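Local coordinates for protein arginyl-trna synthetase (Thermus thermophilus, PDB 1IQ0) that probably attaches L-arginine to tRNA(Arg) at the expense of ATP, as a monomeric class I aminoacyl-tRNA synthetase, at residues E8-A13 against D60-P65; A232-L237 against P327-L332; S259-R264 against V275-P280; T553-A558 against L565-V570. All blocks are in the same frame, centred on the assembly; numbering follows the deposited sequence.

Contact 1 of 4, residues E8-A13 against D60-P65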
# COMPACT_ATOMS: atom_id res chain seq x y z
N GLU A 8 4.77 12.22 -23.06
CA GLU A 8 5.95 13.08 -23.09
C GLU A 8 6.01 13.82 -24.42
O GLU A 8 6.25 15.03 -24.45
CB GLU A 8 7.22 12.25 -22.90
CG GLU A 8 8.50 13.05 -23.00
CD GLU A 8 8.51 14.27 -22.08
OE1 GLU A 8 8.33 14.09 -20.86
OE2 GLU A 8 8.71 15.39 -22.58
N ALA A 9 5.80 13.10 -25.51
CA ALA A 9 5.84 13.71 -26.83
C ALA A 9 4.74 14.75 -26.98
O ALA A 9 4.91 15.75 -27.68
CB ALA A 9 5.71 12.64 -27.91
N ILE A 10 3.60 14.51 -26.33
CA ILE A 10 2.47 15.44 -26.39
C ILE A 10 2.78 16.70 -25.58
O ILE A 10 2.50 17.81 -26.02
CB ILE A 10 1.18 14.80 -25.84
CG1 ILE A 10 0.71 13.69 -26.77
CG2 ILE A 10 0.10 15.87 -25.67
CD1 ILE A 10 -0.48 12.92 -26.25
N ALA A 11 3.34 16.51 -24.39
CA ALA A 11 3.69 17.62 -23.51
C ALA A 11 4.64 18.56 -24.24
O ALA A 11 4.39 19.76 -24.38
CB ALA A 11 4.34 17.09 -22.24
N GLN A 12 5.75 17.99 -24.70
CA GLN A 12 6.76 18.74 -25.42
C GLN A 12 6.13 19.53 -26.56
O GLN A 12 6.53 20.65 -26.85
CB GLN A 12 7.82 17.78 -25.98
CG GLN A 12 9.23 18.34 -25.93
CD GLN A 12 9.63 18.76 -24.53
OE1 GLN A 12 9.58 17.97 -23.59
NE2 GLN A 12 10.03 20.02 -24.39
N ALA A 13 5.12 18.94 -27.19
CA ALA A 13 4.42 19.58 -28.30
C ALA A 13 3.51 20.70 -27.82
O ALA A 13 3.28 21.67 -28.55
CB ALA A 13 3.61 18.54 -29.07
N ASP A 60 -1.21 18.89 -35.65
CA ASP A 60 -0.35 19.62 -36.59
C ASP A 60 1.09 19.82 -36.13
O ASP A 60 2.02 19.79 -36.94
CB ASP A 60 -0.98 20.97 -36.92
CG ASP A 60 -2.33 20.83 -37.62
OD1 ASP A 60 -2.98 21.86 -37.86
OD2 ASP A 60 -2.73 19.69 -37.93
N ARG A 61 1.29 20.02 -34.83
CA ARG A 61 2.63 20.24 -34.30
C ARG A 61 3.16 19.06 -33.49
O ARG A 61 4.07 19.23 -32.68
CB ARG A 61 2.66 21.50 -33.43
CG ARG A 61 2.25 22.76 -34.17
CD ARG A 61 2.44 23.98 -33.29
NE ARG A 61 2.03 25.20 -33.99
CZ ARG A 61 2.14 26.42 -33.48
NH1 ARG A 61 2.66 26.60 -32.28
NH2 ARG A 61 1.74 27.47 -34.19
N LEU A 62 2.60 17.88 -33.71
CA LEU A 62 3.04 16.70 -32.97
C LEU A 62 3.84 15.70 -33.79
O LEU A 62 3.29 15.02 -34.65
CB LEU A 62 1.85 15.99 -32.34
CG LEU A 62 2.19 14.70 -31.58
CD1 LEU A 62 3.17 14.99 -30.46
CD2 LEU A 62 0.92 14.09 -31.01
N PRO A 63 5.15 15.60 -33.54
CA PRO A 63 5.98 14.65 -34.29
C PRO A 63 5.64 13.26 -33.75
O PRO A 63 5.93 12.94 -32.60
CB PRO A 63 7.40 15.09 -33.95
CG PRO A 63 7.25 15.58 -32.54
CD PRO A 63 5.97 16.38 -32.59
N LEU A 64 5.01 12.45 -34.59
CA LEU A 64 4.60 11.10 -34.20
C LEU A 64 5.70 10.15 -33.79
O LEU A 64 6.69 9.98 -34.51
CB LEU A 64 3.79 10.46 -35.33
CG LEU A 64 2.51 11.18 -35.77
CD1 LEU A 64 1.89 10.43 -36.95
CD2 LEU A 64 1.53 11.29 -34.61
N PRO A 65 5.57 9.52 -32.61
CA PRO A 65 6.61 8.57 -32.19
C PRO A 65 6.53 7.45 -33.23
O PRO A 65 5.46 7.24 -33.82
CB PRO A 65 6.11 8.11 -30.82
CG PRO A 65 5.37 9.31 -30.31
CD PRO A 65 4.60 9.77 -31.53

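Contact 2 of 4, residues A232-L237 against P327-L332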
# COMPACT_ATOMS: atom_id res chain seq x y z
N ALA A 232 4.13 -9.19 5.13
CA ALA A 232 4.44 -7.77 5.26
C ALA A 232 5.94 -7.64 5.53
O ALA A 232 6.54 -8.53 6.14
CB ALA A 232 3.65 -7.17 6.42
N ARG A 233 6.56 -6.55 5.08
CA ARG A 233 8.00 -6.36 5.29
C ARG A 233 8.28 -5.13 6.16
O ARG A 233 7.56 -4.14 6.07
CB ARG A 233 8.72 -6.20 3.95
CG ARG A 233 8.14 -7.03 2.80
CD ARG A 233 8.97 -6.92 1.52
NE ARG A 233 9.41 -5.55 1.22
CZ ARG A 233 8.61 -4.49 1.16
NH1 ARG A 233 7.31 -4.62 1.39
NH2 ARG A 233 9.11 -3.29 0.89
N TYR A 234 9.32 -5.19 6.98
CA TYR A 234 9.67 -4.05 7.83
C TYR A 234 11.17 -3.81 7.87
O TYR A 234 11.96 -4.76 7.90
CB TYR A 234 9.19 -4.27 9.28
CG TYR A 234 7.72 -4.56 9.41
CD1 TYR A 234 7.24 -5.87 9.31
CD2 TYR A 234 6.80 -3.53 9.61
CE1 TYR A 234 5.89 -6.15 9.41
CE2 TYR A 234 5.43 -3.80 9.71
CZ TYR A 234 4.99 -5.11 9.61
OH TYR A 234 3.65 -5.39 9.67
N ASP A 235 11.56 -2.54 7.89
CA ASP A 235 12.97 -2.19 7.97
C ASP A 235 13.32 -1.69 9.37
O ASP A 235 14.36 -2.05 9.93
CB ASP A 235 13.31 -1.09 6.96
CG ASP A 235 13.11 -1.54 5.53
OD1 ASP A 235 12.14 -1.07 4.90
OD2 ASP A 235 13.93 -2.36 5.05
N LEU A 236 12.45 -0.86 9.93
CA LEU A 236 12.71 -0.27 11.24
C LEU A 236 11.60 -0.42 12.26
O LEU A 236 10.41 -0.47 11.93
CB LEU A 236 13.00 1.22 11.08
CG LEU A 236 14.07 1.68 10.10
CD1 LEU A 236 13.79 3.12 9.69
CD2 LEU A 236 15.45 1.54 10.74
N LEU A 237 12.00 -0.46 13.52
CA LEU A 237 11.09 -0.52 14.64
C LEU A 237 11.50 0.69 15.46
O LEU A 237 12.68 0.92 15.66
CB LEU A 237 11.32 -1.78 15.47
CG LEU A 237 10.30 -2.92 15.47
CD1 LEU A 237 9.85 -3.28 14.08
CD2 LEU A 237 10.92 -4.11 16.19
N PRO A 327 12.90 -14.07 14.76
CA PRO A 327 13.06 -15.15 13.77
C PRO A 327 12.43 -14.91 12.41
O PRO A 327 12.46 -15.80 11.56
CB PRO A 327 12.42 -16.34 14.48
CG PRO A 327 11.26 -15.69 15.18
CD PRO A 327 11.88 -14.42 15.76
N TYR A 328 11.88 -13.73 12.17
CA TYR A 328 11.21 -13.48 10.90
C TYR A 328 11.94 -12.57 9.91
O TYR A 328 11.97 -12.85 8.71
CB TYR A 328 9.81 -12.91 11.15
CG TYR A 328 9.08 -13.60 12.28
CD1 TYR A 328 9.08 -13.06 13.56
CD2 TYR A 328 8.44 -14.83 12.08
CE1 TYR A 328 8.45 -13.72 14.62
CE2 TYR A 328 7.81 -15.50 13.14
CZ TYR A 328 7.83 -14.93 14.40
OH TYR A 328 7.22 -15.59 15.45
N TYR A 329 12.54 -11.50 10.41
CA TYR A 329 13.24 -10.57 9.54
C TYR A 329 14.70 -10.38 9.92
O TYR A 329 15.02 -9.68 10.88
CB TYR A 329 12.54 -9.21 9.56
CG TYR A 329 11.06 -9.31 9.35
CD1 TYR A 329 10.19 -9.40 10.44
CD2 TYR A 329 10.51 -9.29 8.07
CE1 TYR A 329 8.80 -9.46 10.26
CE2 TYR A 329 9.13 -9.36 7.87
CZ TYR A 329 8.29 -9.44 8.97
OH TYR A 329 6.93 -9.46 8.79
N PRO A 330 15.61 -11.00 9.15
CA PRO A 330 17.05 -10.92 9.39
C PRO A 330 17.60 -9.49 9.39
O PRO A 330 18.47 -9.16 10.19
CB PRO A 330 17.63 -11.75 8.25
CG PRO A 330 16.54 -12.76 7.98
CD PRO A 330 15.31 -11.89 8.02
N GLY A 331 17.09 -8.65 8.50
CA GLY A 331 17.59 -7.28 8.41
C GLY A 331 16.84 -6.21 9.18
O GLY A 331 17.15 -5.03 9.05
N LEU A 332 15.87 -6.60 10.00
CA LEU A 332 15.11 -5.62 10.76
C LEU A 332 15.95 -4.94 11.85
O LEU A 332 16.67 -5.61 12.59
CB LEU A 332 13.87 -6.29 11.38
CG LEU A 332 12.92 -5.44 12.22
CD1 LEU A 332 12.44 -4.23 11.43
CD2 LEU A 332 11.74 -6.31 12.66
O HOH W 1 16.85 -1.76 8.49

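Contact 3 of 4, residues S259-R264 against V275-P280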
# COMPACT_ATOMS: atom_id res chain seq x y z
N SER A 259 9.21 30.13 16.90
CA SER A 259 8.25 30.75 16.00
C SER A 259 7.38 31.77 16.71
O SER A 259 6.94 31.55 17.84
CB SER A 259 7.35 29.69 15.37
OG SER A 259 6.29 30.30 14.65
N PRO A 260 7.11 32.90 16.05
CA PRO A 260 6.27 33.93 16.66
C PRO A 260 4.82 33.44 16.79
O PRO A 260 4.04 33.98 17.56
CB PRO A 260 6.41 35.10 15.68
CG PRO A 260 6.61 34.41 14.36
CD PRO A 260 7.59 33.33 14.73
N HIS A 261 4.48 32.40 16.03
CA HIS A 261 3.13 31.83 16.08
C HIS A 261 2.98 30.69 17.09
O HIS A 261 1.96 30.01 17.12
CB HIS A 261 2.72 31.37 14.68
CG HIS A 261 2.77 32.46 13.67
ND1 HIS A 261 3.70 32.50 12.65
CD2 HIS A 261 2.04 33.60 13.55
CE1 HIS A 261 3.55 33.62 11.96
NE2 HIS A 261 2.55 34.30 12.49
N VAL A 262 4.01 30.49 17.90
CA VAL A 262 3.98 29.47 18.95
C VAL A 262 4.22 30.25 20.24
O VAL A 262 5.32 30.75 20.48
CB VAL A 262 5.10 28.42 18.76
CG1 VAL A 262 5.26 27.59 20.03
CG2 VAL A 262 4.76 27.51 17.59
N PHE A 263 3.19 30.35 21.07
CA PHE A 263 3.30 31.13 22.29
C PHE A 263 2.32 30.70 23.38
O PHE A 263 1.43 29.89 23.14
CB PHE A 263 3.05 32.60 21.95
CG PHE A 263 1.75 32.83 21.24
CD1 PHE A 263 0.57 32.98 21.96
CD2 PHE A 263 1.68 32.83 19.85
CE1 PHE A 263 -0.66 33.13 21.31
CE2 PHE A 263 0.47 32.98 19.19
CZ PHE A 263 -0.71 33.13 19.92
N ARG A 264 2.50 31.28 24.57
CA ARG A 264 1.64 30.97 25.71
C ARG A 264 0.71 32.14 26.02
O ARG A 264 1.15 33.18 26.50
CB ARG A 264 2.47 30.69 26.96
CG ARG A 264 3.28 29.41 26.93
CD ARG A 264 3.79 29.06 28.33
NE ARG A 264 4.49 27.78 28.35
CZ ARG A 264 5.66 27.55 27.76
NH1 ARG A 264 6.27 28.53 27.10
NH2 ARG A 264 6.21 26.35 27.83
N VAL A 275 0.60 27.06 22.82
CA VAL A 275 -0.20 26.81 21.63
C VAL A 275 0.51 27.20 20.34
O VAL A 275 1.41 28.04 20.33
CB VAL A 275 -1.54 27.56 21.74
CG1 VAL A 275 -1.29 29.06 21.81
CG2 VAL A 275 -2.42 27.23 20.56
N MET A 276 0.08 26.57 19.25
CA MET A 276 0.62 26.83 17.92
C MET A 276 -0.50 27.43 17.07
O MET A 276 -1.55 26.81 16.89
CB MET A 276 1.10 25.53 17.27
CG MET A 276 1.74 25.73 15.90
SD MET A 276 2.07 24.19 15.03
CE MET A 276 3.44 23.57 15.97
N ASP A 277 -0.28 28.64 16.56
CA ASP A 277 -1.27 29.30 15.71
C ASP A 277 -1.02 28.87 14.28
O ASP A 277 -0.06 29.31 13.64
CB ASP A 277 -1.14 30.82 15.84
CG ASP A 277 -2.13 31.58 14.95
OD1 ASP A 277 -1.99 32.81 14.84
OD2 ASP A 277 -3.04 30.94 14.38
N ALA A 278 -1.88 27.99 13.77
CA ALA A 278 -1.74 27.48 12.41
C ALA A 278 -2.40 28.35 11.33
O ALA A 278 -2.32 28.03 10.15
CB ALA A 278 -2.31 26.06 12.33
N SER A 279 -3.05 29.45 11.73
CA SER A 279 -3.73 30.30 10.75
C SER A 279 -2.85 30.90 9.65
O SER A 279 -3.29 31.03 8.51
CB SER A 279 -4.51 31.42 11.46
OG SER A 279 -3.65 32.35 12.10
N PRO A 280 -1.60 31.27 9.97
CA PRO A 280 -0.74 31.85 8.94
C PRO A 280 -0.32 30.89 7.82
O PRO A 280 0.25 31.32 6.81
CB PRO A 280 0.45 32.38 9.73
CG PRO A 280 0.52 31.46 10.90
CD PRO A 280 -0.93 31.29 11.28

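Contact 4 of 4, residues T553-A558 against L565-V570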
# COMPACT_ATOMS: atom_id res chain seq x y z
N THR A 553 -7.82 -19.52 -30.28
CA THR A 553 -6.51 -19.00 -29.91
C THR A 553 -5.53 -20.06 -29.39
O THR A 553 -4.70 -19.77 -28.52
CB THR A 553 -6.70 -17.88 -28.86
OG1 THR A 553 -5.50 -17.11 -28.76
CG2 THR A 553 -7.03 -18.48 -27.52
N PRO A 554 -5.59 -21.29 -29.94
CA PRO A 554 -4.68 -22.34 -29.47
C PRO A 554 -3.20 -21.99 -29.62
O PRO A 554 -2.80 -21.34 -30.59
CB PRO A 554 -5.09 -23.55 -30.30
CG PRO A 554 -5.46 -22.92 -31.64
CD PRO A 554 -6.27 -21.69 -31.19
N VAL A 555 -2.39 -22.43 -28.66
CA VAL A 555 -0.96 -22.17 -28.67
C VAL A 555 -0.15 -23.36 -29.19
O VAL A 555 0.56 -23.25 -30.20
CB VAL A 555 -0.44 -21.85 -27.24
CG1 VAL A 555 1.04 -21.48 -27.29
CG2 VAL A 555 -1.24 -20.74 -26.62
N LEU A 556 -0.25 -24.49 -28.51
CA LEU A 556 0.50 -25.69 -28.86
C LEU A 556 0.16 -26.29 -30.23
O LEU A 556 0.99 -26.98 -30.82
CB LEU A 556 0.36 -26.74 -27.76
CG LEU A 556 0.81 -26.29 -26.36
CD1 LEU A 556 0.69 -27.45 -25.37
CD2 LEU A 556 2.26 -25.79 -26.40
N THR A 557 -1.04 -26.03 -30.72
CA THR A 557 -1.45 -26.55 -32.01
C THR A 557 -1.40 -25.49 -33.10
O THR A 557 -1.82 -25.73 -34.23
CB THR A 557 -2.88 -27.12 -31.96
OG1 THR A 557 -3.76 -26.12 -31.42
CG2 THR A 557 -2.93 -28.37 -31.10
N ALA A 558 -0.87 -24.31 -32.77
CA ALA A 558 -0.76 -23.24 -33.75
C ALA A 558 0.42 -23.54 -34.65
O ALA A 558 1.39 -24.17 -34.23
CB ALA A 558 -0.57 -21.89 -33.05
N LEU A 565 4.74 -16.78 -31.35
CA LEU A 565 4.13 -15.50 -30.99
C LEU A 565 3.23 -15.65 -29.77
O LEU A 565 3.32 -14.85 -28.83
CB LEU A 565 3.31 -14.95 -32.16
CG LEU A 565 2.36 -13.79 -31.82
CD1 LEU A 565 3.15 -12.59 -31.31
CD2 LEU A 565 1.57 -13.41 -33.05
N ARG A 566 2.37 -16.66 -29.78
CA ARG A 566 1.46 -16.87 -28.66
C ARG A 566 2.17 -17.27 -27.38
O ARG A 566 1.76 -16.88 -26.29
CB ARG A 566 0.38 -17.89 -29.03
CG ARG A 566 -0.67 -17.27 -29.95
CD ARG A 566 -1.78 -18.21 -30.38
NE ARG A 566 -2.73 -17.47 -31.21
CZ ARG A 566 -3.52 -18.03 -32.12
NH1 ARG A 566 -3.49 -19.34 -32.33
NH2 ARG A 566 -4.33 -17.26 -32.83
N LEU A 567 3.26 -18.02 -27.51
CA LEU A 567 4.02 -18.43 -26.33
C LEU A 567 4.67 -17.20 -25.68
O LEU A 567 4.68 -17.08 -24.45
CB LEU A 567 5.09 -19.46 -26.70
CG LEU A 567 4.58 -20.90 -26.92
CD1 LEU A 567 5.69 -21.76 -27.50
CD2 LEU A 567 4.09 -21.47 -25.60
N SER A 568 5.21 -16.29 -26.49
CA SER A 568 5.84 -15.08 -25.95
C SER A 568 4.79 -14.17 -25.32
O SER A 568 5.05 -13.52 -24.31
CB SER A 568 6.59 -14.32 -27.05
OG SER A 568 7.72 -15.05 -27.49
N LEU A 569 3.60 -14.13 -25.91
CA LEU A 569 2.53 -13.31 -25.37
C LEU A 569 2.05 -13.92 -24.05
O LEU A 569 1.77 -13.21 -23.09
CB LEU A 569 1.37 -13.24 -26.36
CG LEU A 569 0.20 -12.32 -26.01
CD1 LEU A 569 0.72 -10.89 -25.81
CD2 LEU A 569 -0.82 -12.36 -27.15
N VAL A 570 1.97 -15.25 -24.02
CA VAL A 570 1.55 -15.96 -22.82
C VAL A 570 2.59 -15.73 -21.72
O VAL A 570 2.25 -15.54 -20.55
CB VAL A 570 1.41 -17.48 -23.10
CG1 VAL A 570 1.31 -18.25 -21.78
CG2 VAL A 570 0.15 -17.73 -23.94

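Contact 1 of 4, residues E8-A13 against D60-P65
L62 presses one end of its branched tip, CD1, against helix 3-15 between A9 and A13, one turn apart. This is the tight part of the contact. L62 CD1 lies 3.4 Å from A9 O, a carbonyl that also accepts the helical bond from A13 N, and 3.8 Å from A13 CB. A chi1 of 177° sets CG of L62 anti to the backbone N; from there CD1 is the atom that comes closest to the helix. The second methyl, L62 CD2, meets I10 CG1 at 4.3 Å, although I10 starts out from the helix pointing away from the loop. F80 of strand 77-82 touches both I10 and L62, while L58 of helix 51-60 takes up I10 and A13.

Toward the partly exposed side the fit is looser. A9 CB meets P65 only at CG, 4.1 Å off. R61 contributes its backbone, with R61 O 3.7 Å from A13 CB; its poorly ordered side chain leads away from the contact and has a weak hydrogen bond to E16 O.

Two alanines let the loop come close, and the backbones approach to 5.7 Å between A13 CA and L62 CA. The attachment of the loop after helix 51-60 to the first helix of the N-terminal domain is therefore carried by apolar side chains, with methyls resting partly on backbone carbonyls, and depends on shape and burial instead of polar bonds between the two segments.

Contact 2 of 4, residues A232-L237 against P327-L332
Y329 reaches across to A232 and Y234 with its ring, and its hydroxyl ends on a backbone carbonyl. CB points toward 232-237, and CG stands beside the backbone N (chi1 -49°), anti to the carbonyl carbon. Farther out, one ring side comes to Y234, Y329 CE1 lying 4.0 Å from Y234 CD1, while on the other side CE2 faces the backbone of A232 and R233. Y329 CZ is 3.7 Å from Y234 CD1. At the tip, Y329 OH donates to A232 O over 2.8 Å, standing above the carbonyl plane by 39°. The same oxygen touches Y234 CE1 at the edge of that ring. The two tyrosines form an offset edge-to-face pair in which the edge of Y234 is turned to the face of Y329, planes at 85°. The hydroxyl of Y234 is held separately by T110 OG1, and its ring also meets H109.

Beyond the rings, L332 covers the backbone at D235: L332 CD1 lies 3.3 Å from D235 O and 3.8 Å from L237 CD1. A water donates to D235 O and, weakly, to G331 O.

The contact lies where strand 236-239 joins strand 333-335 in the parallel part of the catalytic-domain sheet, the Rossmann-type nucleotide-binding sheet of class I synthetases. One directional hydroxyl bond and a ring pair probably help to set the approach to strand 236-239, and the methyls of L332 and L237 pack together beside the junction.

Contact 3 of 4, residues S259-R264 against V275-P280
D277, which packs its CB against H261, has a carboxylate oxygen, OD2, gripped by two donors of S279. S279 OG donates to D277 OD2 over 2.7 Å on the syn side. S279 N closes an Asx turn, 3.0 Å from D277 OD2, and both donors come from the same face of the carboxylate plane. The backbone of D277 serves the partner strand instead: D277 N bonds to H261 O at 2.7 Å, almost straight, with an N-H...O angle of 175°.

The H261 ring lies between two prolines. P280 CG sits over the centre of one face in a CH-pi contact, 3.6 Å from the centroid of the H261 ring, and P260 CG covers the opposite face nearer the rim. An alanine here would probably leave P280 CG without the face it rests on and open a gap between the two prolines.

Farther along, F263 and V275 form a hydrogen-bonded pair, each N bonding to the other's O. V275 CG1, between N and carbonyl carbon (chi1 62°), lies over one face of the F263 ring, offset toward its rim and 4.1 Å from CE1 of F263. On the other side of the sheet V262 and M276, the neighbouring non-hydrogen-bonded pair, meet with V262 CG2 3.9 Å from M276 CG, both residues resting on L256 of helix 248-256.

This is an antiparallel beta hairpin, extended to a small three-stranded sheet by strand 289-291 along the other edge of strand 274-277.

Contact 4 of 4, residues T553-A558 against L565-V570
The loop that leads into helix 562-583 of the DALR anticodon-binding domain is tied back to that helix by R566, whose guanidinium meets T553 and P554. R566 NH1 donates to P554 O over 2.7 Å in a bent bond, with an N-H...O angle of 143°, and the carbonyl oxygen lies at the edge of the group, 20° out of its plane. T553 CA covers the centre of one guanidinium face, 3.8 Å above the plane of R566. The arginine chain, extended from CG to NE, runs past V555, with R566 CB 4.0 Å from V555 CG1. Its NE is salt-bridged to E502 of helix 500-509.

V555, at the start of a type I turn ending at A558, fills the apolar half. V555 CG1 is anti to the backbone N (chi1 -176°) and packs tightly on L567 CD2 at 3.5 Å, while V555 CG2 meets V570 CG2 at 4.3 Å. A leucine in place of R566 would probably leave P554 O without this donor and E502 without its ion-pair mate.

E502 offsets the charge of the buried guanidinium at NE, and P554 O accepts from NH1 as a neutral dipole; the two together probably limit its turning while it joins the loop to the helix.

The four contacts are spread widely over the chain and hold no helix or strand in common. Contact 2 is the most central, with its centre about 17 Å from that of the chain; the centres of the others lie about 35 Å out. In sequence, contact 3 falls between the two segments of contact 2, yet it builds a separate small sheet about 39 Å away, centre to centre. Contact 4 is the buried one, the rest only partly so. Chemistry follows place: contact 1 rests on apolar side chains, contact 2 adds a hydroxyl-to-carbonyl bond and a ring pair, contact 3 relies on backbone pairing, and contact 4 buries an arginine. Contacts 3 and 4 lie farthest apart, about 67 Å between centres.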